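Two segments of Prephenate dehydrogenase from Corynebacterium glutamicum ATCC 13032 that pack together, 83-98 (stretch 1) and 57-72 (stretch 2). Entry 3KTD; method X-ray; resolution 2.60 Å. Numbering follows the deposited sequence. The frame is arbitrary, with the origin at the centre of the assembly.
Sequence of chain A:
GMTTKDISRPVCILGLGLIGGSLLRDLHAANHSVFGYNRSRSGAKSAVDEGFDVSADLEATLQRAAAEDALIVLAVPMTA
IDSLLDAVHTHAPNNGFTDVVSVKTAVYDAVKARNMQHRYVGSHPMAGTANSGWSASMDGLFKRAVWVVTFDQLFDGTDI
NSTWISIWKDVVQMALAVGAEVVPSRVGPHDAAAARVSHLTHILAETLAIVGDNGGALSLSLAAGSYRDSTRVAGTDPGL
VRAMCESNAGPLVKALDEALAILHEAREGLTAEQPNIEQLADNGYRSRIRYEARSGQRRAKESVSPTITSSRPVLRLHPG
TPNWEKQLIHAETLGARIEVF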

ATOM      1  N   SER A  83     -31.387  -5.343  12.232  1.00 36.46           N
ATOM      2  CA  SER A  83     -32.453  -4.522  12.769  1.00 36.88           C
ATOM      3  C   SER A  83     -33.165  -3.770  11.643  1.00 36.47           C
ATOM      4  O   SER A  83     -34.365  -3.543  11.717  1.00 36.48           O
ATOM      5  CB  SER A  83     -31.946  -3.565  13.850  1.00 37.12           C
ATOM      6  OG  SER A  83     -31.267  -2.465  13.293  1.00 38.55           O
ATOM      7  N   LEU A  84     -32.427  -3.386  10.608  1.00 36.26           N
ATOM      8  CA  LEU A  84     -33.034  -2.708   9.458  1.00 36.34           C
ATOM      9  C   LEU A  84     -33.816  -3.701   8.580  1.00 35.74           C
ATOM     10  O   LEU A  84     -34.812  -3.333   7.963  1.00 35.72           O
ATOM     11  CB  LEU A  84     -31.982  -1.946   8.638  1.00 36.43           C
ATOM     12  CG  LEU A  84     -31.720  -0.473   8.984  1.00 36.64           C
ATOM     13  CD1 LEU A  84     -32.840   0.408   8.444  1.00 39.67           C
ATOM     14  CD2 LEU A  84     -31.536  -0.243  10.475  1.00 37.52           C
ATOM     15  N   LEU A  85     -33.366  -4.950   8.521  1.00 34.71           N
ATOM     16  CA  LEU A  85     -34.107  -5.973   7.799  1.00 33.69           C
ATOM     17  C   LEU A  85     -35.432  -6.190   8.511  1.00 33.34           C
ATOM     18  O   LEU A  85     -36.478  -6.157   7.890  1.00 33.18           O
ATOM     19  CB  LEU A  85     -33.334  -7.287   7.734  1.00 33.24           C
ATOM     20  CG  LEU A  85     -32.235  -7.388   6.682  1.00 32.13           C
ATOM     21  CD1 LEU A  85     -31.405  -8.645   6.911  1.00 31.57           C
ATOM     22  CD2 LEU A  85     -32.818  -7.369   5.283  1.00 28.96           C
ATOM     23  N   ASP A  86     -35.373  -6.386   9.823  1.00 33.34           N
ATOM     24  CA  ASP A  86     -36.571  -6.563  10.637  1.00 32.80           C
ATOM     25  C   ASP A  86     -37.496  -5.357  10.548  1.00 33.17           C
ATOM     26  O   ASP A  86     -38.723  -5.511  10.542  1.00 34.27           O
ATOM     27  CB  ASP A  86     -36.205  -6.843  12.096  1.00 32.07           C
ATOM     28  CG  ASP A  86     -35.547  -8.202  12.289  1.00 31.78           C
ATOM     29  OD1 ASP A  86     -35.649  -9.054  11.390  1.00 32.08           O
ATOM     30  OD2 ASP A  86     -34.919  -8.425  13.342  1.00 31.32           O
ATOM     31  N   ALA A  87     -36.923  -4.161  10.464  1.00 32.66           N
ATOM     32  CA  ALA A  87     -37.722  -2.941  10.349  1.00 32.70           C
ATOM     33  C   ALA A  87     -38.467  -2.883   9.016  1.00 32.84           C
ATOM     34  O   ALA A  87     -39.610  -2.451   8.961  1.00 32.35           O
ATOM     35  CB  ALA A  87     -36.840  -1.708  10.516  1.00 32.35           C
ATOM     36  N   VAL A  88     -37.795  -3.314   7.951  1.00 33.55           N
ATOM     37  CA  VAL A  88     -38.350  -3.302   6.598  1.00 33.95           C
ATOM     38  C   VAL A  88     -39.409  -4.392   6.417  1.00 35.20           C
ATOM     39  O   VAL A  88     -40.471  -4.148   5.833  1.00 34.91           O
ATOM     40  CB  VAL A  88     -37.225  -3.488   5.544  1.00 33.66           C
ATOM     41  CG1 VAL A  88     -37.808  -3.829   4.169  1.00 33.02           C
ATOM     42  CG2 VAL A  88     -36.356  -2.252   5.481  1.00 27.41           C
ATOM     43  N   HIS A  89     -39.094  -5.589   6.917  1.00 36.02           N
ATOM     44  CA  HIS A  89     -39.986  -6.756   6.891  1.00 37.11           C
ATOM     45  C   HIS A  89     -41.331  -6.451   7.539  1.00 37.12           C
ATOM     46  O   HIS A  89     -42.367  -6.925   7.098  1.00 37.10           O
ATOM     47  CB  HIS A  89     -39.313  -7.889   7.671  1.00 37.87           C
ATOM     48  CG  HIS A  89     -39.897  -9.251   7.440  1.00 38.87           C
ATOM     49  ND1 HIS A  89     -40.082  -9.780   6.181  1.00 40.70           N
ATOM     50  CD2 HIS A  89     -40.241 -10.227   8.312  1.00 40.66           C
ATOM     51  CE1 HIS A  89     -40.555 -11.009   6.287  1.00 40.76           C
ATOM     52  NE2 HIS A  89     -40.655 -11.305   7.570  1.00 41.96           N
ATOM     53  N   THR A  90     -41.274  -5.644   8.590  1.00 37.33           N
ATOM     54  CA  THR A  90     -42.418  -5.266   9.399  1.00 37.32           C
ATOM     55  C   THR A  90     -43.169  -4.035   8.905  1.00 37.92           C
ATOM     56  O   THR A  90     -44.348  -3.894   9.193  1.00 38.43           O
ATOM     57  CB  THR A  90     -41.943  -4.997  10.837  1.00 37.45           C
ATOM     58  OG1 THR A  90     -41.815  -6.249  11.533  1.00 36.76           O
ATOM     59  CG2 THR A  90     -42.898  -4.079  11.571  1.00 37.51           C
ATOM     60  N   HIS A  91     -42.506  -3.151   8.166  1.00 38.34           N
ATOM     61  CA  HIS A  91     -43.124  -1.893   7.717  1.00 38.84           C
ATOM     62  C   HIS A  91     -43.257  -1.680   6.188  1.00 39.07           C
ATOM     63  O   HIS A  91     -44.030  -0.824   5.752  1.00 39.02           O
ATOM     64  CB  HIS A  91     -42.342  -0.722   8.309  1.00 39.27           C
ATOM     65  CG  HIS A  91     -42.379  -0.658   9.805  1.00 39.85           C
ATOM     66  ND1 HIS A  91     -41.473  -1.325  10.603  1.00 40.93           N
ATOM     67  CD2 HIS A  91     -43.198   0.018  10.645  1.00 38.70           C
ATOM     68  CE1 HIS A  91     -41.740  -1.070  11.871  1.00 42.07           C
ATOM     69  NE2 HIS A  91     -42.781  -0.257  11.924  1.00 41.09           N
ATOM     70  N   ALA A  92     -42.485  -2.419   5.391  1.00 39.17           N
ATOM     71  CA  ALA A  92     -42.549  -2.352   3.928  1.00 38.85           C
ATOM     72  C   ALA A  92     -42.253  -3.746   3.385  1.00 38.66           C
ATOM     73  O   ALA A  92     -41.258  -3.960   2.686  1.00 38.66           O
ATOM     74  CB  ALA A  92     -41.546  -1.344   3.398  1.00 38.89           C
ATOM     75  N   PRO A  93     -43.133  -4.703   3.698  1.00 38.57           N
ATOM     76  CA  PRO A  93     -42.867  -6.107   3.409  1.00 38.91           C
ATOM     77  C   PRO A  93     -42.884  -6.466   1.928  1.00 38.85           C
ATOM     78  O   PRO A  93     -42.357  -7.516   1.558  1.00 38.78           O
ATOM     79  CB  PRO A  93     -43.997  -6.848   4.145  1.00 39.10           C
ATOM     80  CG  PRO A  93     -44.888  -5.794   4.740  1.00 39.02           C
ATOM     81  CD  PRO A  93     -44.530  -4.495   4.106  1.00 38.48           C
ATOM     82  N   ASN A  94     -43.483  -5.618   1.096  1.00 38.87           N
ATOM     83  CA  ASN A  94     -43.550  -5.886  -0.338  1.00 38.73           C
ATOM     84  C   ASN A  94     -42.524  -5.086  -1.146  1.00 36.77           C
ATOM     85  O   ASN A  94     -42.314  -5.367  -2.319  1.00 36.48           O
ATOM     86  CB  ASN A  94     -44.981  -5.647  -0.871  1.00 39.24           C
ATOM     87  CG  ASN A  94     -45.191  -6.231  -2.273  1.00 41.83           C
ATOM     88  OD1 ASN A  94     -44.711  -7.325  -2.587  1.00 44.73           O
ATOM     89  ND2 ASN A  94     -45.902  -5.496  -3.122  1.00 45.51           N
ATOM     90  N   ASN A  95     -41.879  -4.105  -0.528  1.00 35.60           N
ATOM     91  CA  ASN A  95     -40.874  -3.306  -1.230  1.00 35.50           C
ATOM     92  C   ASN A  95     -39.621  -4.092  -1.585  1.00 34.82           C
ATOM     93  O   ASN A  95     -39.215  -4.985  -0.847  1.00 34.85           O
ATOM     94  CB  ASN A  95     -40.444  -2.106  -0.388  1.00 35.30           C
ATOM     95  CG  ASN A  95     -41.555  -1.144  -0.164  1.00 35.46           C
ATOM     96  OD1 ASN A  95     -42.568  -1.492   0.435  1.00 44.02           O
ATOM     97  ND2 ASN A  95     -41.395   0.073  -0.655  1.00 34.78           N
ATOM     98  N   GLY A  96     -39.019  -3.757  -2.720  1.00 34.14           N
ATOM     99  CA  GLY A  96     -37.710  -4.297  -3.086  1.00 34.37           C
ATOM    100  C   GLY A  96     -36.629  -3.559  -2.299  1.00 33.71           C
ATOM    101  O   GLY A  96     -36.856  -2.428  -1.853  1.00 32.75           O
ATOM    102  N   PHE A  97     -35.464  -4.183  -2.114  1.00 33.25           N
ATOM    103  CA  PHE A  97     -34.399  -3.539  -1.356  1.00 33.56           C
ATOM    104  C   PHE A  97     -33.006  -4.122  -1.586  1.00 34.41           C
ATOM    105  O   PHE A  97     -32.855  -5.294  -1.914  1.00 34.45           O
ATOM    106  CB  PHE A  97     -34.725  -3.579   0.141  1.00 33.06           C
ATOM    107  CG  PHE A  97     -34.755  -4.954   0.709  1.00 34.44           C
ATOM    108  CD1 PHE A  97     -35.915  -5.722   0.639  1.00 36.14           C
ATOM    109  CD2 PHE A  97     -33.620  -5.496   1.311  1.00 33.98           C
ATOM    110  CE1 PHE A  97     -35.946  -7.011   1.166  1.00 35.39           C
ATOM    111  CE2 PHE A  97     -33.635  -6.778   1.836  1.00 33.94           C
ATOM    112  CZ  PHE A  97     -34.802  -7.541   1.767  1.00 34.76           C
ATOM    113  N   THR A  98     -31.989  -3.288  -1.375  1.00 34.85           N
ATOM    114  CA  THR A  98     -30.602  -3.688  -1.544  1.00 35.08           C
ATOM    115  C   THR A  98     -29.748  -3.179  -0.389  1.00 35.79           C
ATOM    116  O   THR A  98     -30.172  -2.295   0.348  1.00 37.35           O
ATOM    117  CB  THR A  98     -30.048  -3.176  -2.879  1.00 35.02           C
ATOM    118  OG1 THR A  98     -28.720  -3.677  -3.072  1.00 34.36           O
ATOM    119  CG2 THR A  98     -30.049  -1.657  -2.930  1.00 34.58           C
TER
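Stretch 2 57-72: DLEATLQRAAAEDALI

Stretch 2 repeats the architecture of stretch 1, a helix followed by a short connection and the start of a strand, and it lies alongside stretch 1 in the same general direction. Its helix, residues 58-67, crosses helix 83-91 at -52°, with the axes 9.9 Å apart at closest approach. Asp57 occupies the N-cap position, its OD1 accepting from Ala60 N at 3.1 Å. The backbones approach each other at CA of Ala66 and CA of Ala92 (4.9 Å), part slightly at CA of Asp69 and CA of Asn95 (5.6 Å), and come closest in register at CA of Ile72 and CA of Phe97 (4.4 Å). After the helix, Asp69 adopts positive phi and psi (48°/48°), and Ala70 returns to an extended conformation that leads into the strand at Leu71 and Ile72. In stretch 1 the corresponding connection is a type I turn from Ala92 to Asn95.

The strands pair in parallel. Ile72 N donates to Gly96 O (3.1 Å), and Ile72 O accepts from Thr98 N (2.8 Å), so that Ile72 bonds to the residues flanking its bridge partner Phe97, as expected for parallel pairing. One step earlier, a water joins the two stretches: it accepts from Gly96 N at 2.7 Å and lies 2.7 Å from Asp69 OD1 and 3.1 Å from Ala70 O.

Between the helices the contact is largely apolar. Leu58 reaches the N-terminal part of the interface, its CD2 4.2 Å from Ala87 CB and its CD1 4.4 Å from Leu84 CD1. One turn later Leu62 points toward stretch 1, with CD1 4.1 Å from Ala87 CB and CD2 4.0 Å from Val88 CG2; its CB also lies 3.7 Å from His91 CB. The imidazole is held back against its own helix by a bond from His91 ND1 to Ala87 O (2.7 Å), while Glu59 CG approaches His91 CD2 at 4.0 Å. Where the backbones come close, small side chains meet, Ala66 CB lying 4.0 Å from Ala92 CB.

Ile72 links the helical and strand parts of the interface. Its CD1 lies 4.2 Å from Val88 CG1, 4.1 Å from Ala92 CB and 4.0 Å from Asn95 CB, while its CB is 3.8 Å from Phe97 CB on the same face of the sheet. Asn95 supplies the side-chain hydrogen bonds between the stretches: ND2 donates to Ala70 O (3.3 Å) with nearly linear geometry and makes a weak bond to Ala65 O (2.7 Å), tying the turn of stretch 1 to the helix end and the connection of stretch 2.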

ATOM      1  N   ASP A  57     -37.232  10.051  11.155  1.00 38.72           N
ATOM      2  CA  ASP A  57     -38.365   9.251  11.588  1.00 39.16           C
ATOM      3  C   ASP A  57     -38.395   7.968  10.737  1.00 39.29           C
ATOM      4  O   ASP A  57     -38.944   7.955   9.628  1.00 39.56           O
ATOM      5  CB  ASP A  57     -39.637  10.084  11.403  1.00 38.77           C
ATOM      6  CG  ASP A  57     -40.874   9.420  11.969  1.00 41.27           C
ATOM      7  OD1 ASP A  57     -40.839   8.202  12.240  1.00 44.80           O
ATOM      8  OD2 ASP A  57     -41.902  10.119  12.129  1.00 44.18           O
ATOM      9  N   LEU A  58     -37.802   6.894  11.254  1.00 38.71           N
ATOM     10  CA  LEU A  58     -37.717   5.634  10.509  1.00 38.13           C
ATOM     11  C   LEU A  58     -39.077   5.041  10.157  1.00 38.58           C
ATOM     12  O   LEU A  58     -39.278   4.554   9.042  1.00 38.15           O
ATOM     13  CB  LEU A  58     -36.897   4.600  11.277  1.00 37.61           C
ATOM     14  CG  LEU A  58     -36.718   3.266  10.548  1.00 35.49           C
ATOM     15  CD1 LEU A  58     -35.932   3.418   9.247  1.00 29.14           C
ATOM     16  CD2 LEU A  58     -36.048   2.297  11.461  1.00 34.21           C
ATOM     17  N   GLU A  59     -40.007   5.065  11.105  1.00 39.88           N
ATOM     18  CA  GLU A  59     -41.353   4.543  10.854  1.00 40.24           C
ATOM     19  C   GLU A  59     -42.033   5.313   9.717  1.00 39.45           C
ATOM     20  O   GLU A  59     -42.662   4.712   8.843  1.00 39.88           O
ATOM     21  CB  GLU A  59     -42.230   4.599  12.112  1.00 40.59           C
ATOM     22  CG  GLU A  59     -43.490   3.719  11.995  1.00 44.19           C
ATOM     23  CD  GLU A  59     -44.626   4.122  12.931  1.00 47.90           C
ATOM     24  OE1 GLU A  59     -44.563   5.216  13.539  1.00 49.49           O
ATOM     25  OE2 GLU A  59     -45.602   3.341  13.039  1.00 50.39           O
ATOM     26  N   ALA A  60     -41.903   6.639   9.734  1.00 38.63           N
ATOM     27  CA  ALA A  60     -42.538   7.483   8.721  1.00 38.21           C
ATOM     28  C   ALA A  60     -41.935   7.234   7.345  1.00 38.54           C
ATOM     29  O   ALA A  60     -42.667   7.153   6.351  1.00 38.85           O
ATOM     30  CB  ALA A  60     -42.432   8.950   9.090  1.00 36.97           C
ATOM     31  N   THR A  61     -40.608   7.096   7.295  1.00 38.39           N
ATOM     32  CA  THR A  61     -39.906   6.873   6.036  1.00 38.50           C
ATOM     33  C   THR A  61     -40.347   5.571   5.387  1.00 38.46           C
ATOM     34  O   THR A  61     -40.642   5.544   4.194  1.00 38.84           O
ATOM     35  CB  THR A  61     -38.379   6.848   6.224  1.00 38.83           C
ATOM     36  OG1 THR A  61     -37.938   8.106   6.746  1.00 41.77           O
ATOM     37  CG2 THR A  61     -37.675   6.586   4.898  1.00 37.88           C
ATOM     38  N   LEU A  62     -40.401   4.501   6.174  1.00 38.43           N
ATOM     39  CA  LEU A  62     -40.794   3.189   5.660  1.00 38.51           C
ATOM     40  C   LEU A  62     -42.260   3.150   5.226  1.00 39.27           C
ATOM     41  O   LEU A  62     -42.602   2.457   4.267  1.00 39.24           O
ATOM     42  CB  LEU A  62     -40.507   2.101   6.695  1.00 38.35           C
ATOM     43  CG  LEU A  62     -39.022   1.851   6.986  1.00 37.69           C
ATOM     44  CD1 LEU A  62     -38.827   0.982   8.224  1.00 36.21           C
ATOM     45  CD2 LEU A  62     -38.334   1.215   5.787  1.00 37.27           C
ATOM     46  N   GLN A  63     -43.120   3.891   5.927  1.00 40.20           N
ATOM     47  CA  GLN A  63     -44.540   3.987   5.563  1.00 40.35           C
ATOM     48  C   GLN A  63     -44.688   4.568   4.153  1.00 39.77           C
ATOM     49  O   GLN A  63     -45.447   4.054   3.330  1.00 39.76           O
ATOM     50  CB  GLN A  63     -45.295   4.853   6.574  1.00 40.61           C
ATOM     51  CG  GLN A  63     -46.804   4.937   6.297  1.00 44.31           C
ATOM     52  CD  GLN A  63     -47.559   5.792   7.314  1.00 47.60           C
ATOM     53  OE1 GLN A  63     -47.107   6.875   7.701  1.00 49.09           O
ATOM     54  NE2 GLN A  63     -48.727   5.310   7.736  1.00 49.89           N
ATOM     55  N   ARG A  64     -43.943   5.643   3.902  1.00 39.59           N
ATOM     56  CA  ARG A  64     -43.911   6.333   2.615  1.00 39.37           C
ATOM     57  C   ARG A  64     -43.230   5.467   1.571  1.00 39.47           C
ATOM     58  O   ARG A  64     -43.667   5.405   0.425  1.00 39.86           O
ATOM     59  CB  ARG A  64     -43.151   7.660   2.759  1.00 39.19           C
ATOM     60  CG  ARG A  64     -42.899   8.424   1.460  1.00 38.55           C
ATOM     61  CD  ARG A  64     -42.116   9.700   1.731  1.00 37.73           C
ATOM     62  NE  ARG A  64     -41.498  10.259   0.527  1.00 37.74           N
ATOM     63  CZ  ARG A  64     -40.681  11.315   0.517  1.00 37.52           C
ATOM     64  NH1 ARG A  64     -40.363  11.947   1.645  1.00 35.50           N
ATOM     65  NH2 ARG A  64     -40.170  11.743  -0.630  1.00 36.65           N
ATOM     66  N   ALA A  65     -42.145   4.811   1.969  1.00 39.29           N
ATOM     67  CA  ALA A  65     -41.425   3.936   1.063  1.00 38.95           C
ATOM     68  C   ALA A  65     -42.381   2.869   0.565  1.00 38.73           C
ATOM     69  O   ALA A  65     -42.402   2.559  -0.627  1.00 38.97           O
ATOM     70  CB  ALA A  65     -40.230   3.310   1.756  1.00 38.84           C
ATOM     71  N   ALA A  66     -43.182   2.328   1.481  1.00 38.45           N
ATOM     72  CA  ALA A  66     -44.177   1.313   1.136  1.00 38.08           C
ATOM     73  C   ALA A  66     -45.261   1.906   0.252  1.00 38.12           C
ATOM     74  O   ALA A  66     -45.707   1.264  -0.693  1.00 38.91           O
ATOM     75  CB  ALA A  66     -44.787   0.697   2.385  1.00 37.23           C
ATOM     76  N   ALA A  67     -45.671   3.134   0.544  1.00 37.85           N
ATOM     77  CA  ALA A  67     -46.703   3.806  -0.256  1.00 37.61           C
ATOM     78  C   ALA A  67     -46.273   4.054  -1.699  1.00 37.34           C
ATOM     79  O   ALA A  67     -47.107   3.990  -2.595  1.00 37.35           O
ATOM     80  CB  ALA A  67     -47.108   5.121   0.396  1.00 37.36           C
ATOM     81  N   GLU A  68     -44.981   4.320  -1.920  1.00 37.33           N
ATOM     82  CA  GLU A  68     -44.449   4.648  -3.262  1.00 36.96           C
ATOM     83  C   GLU A  68     -43.710   3.496  -3.967  1.00 36.14           C
ATOM     84  O   GLU A  68     -43.133   3.696  -5.039  1.00 35.41           O
ATOM     85  CB  GLU A  68     -43.502   5.852  -3.162  1.00 37.36           C
ATOM     86  CG  GLU A  68     -44.115   7.124  -2.560  1.00 37.79           C
ATOM     87  CD  GLU A  68     -43.123   8.292  -2.449  1.00 38.51           C
ATOM     88  OE1 GLU A  68     -41.948   8.157  -2.870  1.00 40.83           O
ATOM     89  OE2 GLU A  68     -43.526   9.358  -1.936  1.00 38.45           O
ATOM     90  N   ASP A  69     -43.752   2.296  -3.387  1.00 36.02           N
ATOM     91  CA  ASP A  69     -42.979   1.141  -3.881  1.00 36.27           C
ATOM     92  C   ASP A  69     -41.510   1.517  -4.157  1.00 35.69           C
ATOM     93  O   ASP A  69     -40.960   1.189  -5.213  1.00 36.25           O
ATOM     94  CB  ASP A  69     -43.617   0.518  -5.133  1.00 35.97           C
ATOM     95  CG  ASP A  69     -42.963  -0.825  -5.525  1.00 38.75           C
ATOM     96  OD1 ASP A  69     -42.723  -1.678  -4.629  1.00 37.97           O
ATOM     97  OD2 ASP A  69     -42.689  -1.027  -6.731  1.00 39.43           O
ATOM     98  N   ALA A  70     -40.881   2.199  -3.208  1.00 34.43           N
ATOM     99  CA  ALA A  70     -39.512   2.663  -3.396  1.00 34.16           C
ATOM    100  C   ALA A  70     -38.518   1.530  -3.274  1.00 33.95           C
ATOM    101  O   ALA A  70     -38.743   0.563  -2.539  1.00 33.46           O
ATOM    102  CB  ALA A  70     -39.163   3.745  -2.379  1.00 33.85           C
ATOM    103  N   LEU A  71     -37.415   1.656  -4.003  1.00 33.85           N
ATOM    104  CA  LEU A  71     -36.300   0.742  -3.835  1.00 33.92           C
ATOM    105  C   LEU A  71     -35.602   1.218  -2.571  1.00 33.92           C
ATOM    106  O   LEU A  71     -35.221   2.377  -2.489  1.00 33.69           O
ATOM    107  CB  LEU A  71     -35.365   0.810  -5.031  1.00 33.81           C
ATOM    108  CG  LEU A  71     -34.072   0.006  -4.921  1.00 33.97           C
ATOM    109  CD1 LEU A  71     -34.337  -1.476  -4.807  1.00 29.73           C
ATOM    110  CD2 LEU A  71     -33.194   0.318  -6.129  1.00 37.10           C
ATOM    111  N   ILE A  72     -35.470   0.340  -1.580  1.00 34.24           N
ATOM    112  CA  ILE A  72     -34.879   0.709  -0.296  1.00 34.81           C
ATOM    113  C   ILE A  72     -33.404   0.313  -0.240  1.00 35.81           C
ATOM    114  O   ILE A  72     -33.068  -0.859  -0.409  1.00 36.35           O
ATOM    115  CB  ILE A  72     -35.608   0.025   0.877  1.00 34.60           C
ATOM    116  CG1 ILE A  72     -37.092   0.391   0.881  1.00 35.70           C
ATOM    117  CG2 ILE A  72     -34.975   0.414   2.201  1.00 33.73           C
ATOM    118  CD1 ILE A  72     -37.868  -0.186   2.058  1.00 34.58           C
TER
HETATM  119  O   HOH W   1     -40.056  -1.693  -4.134  1.00 31.54           O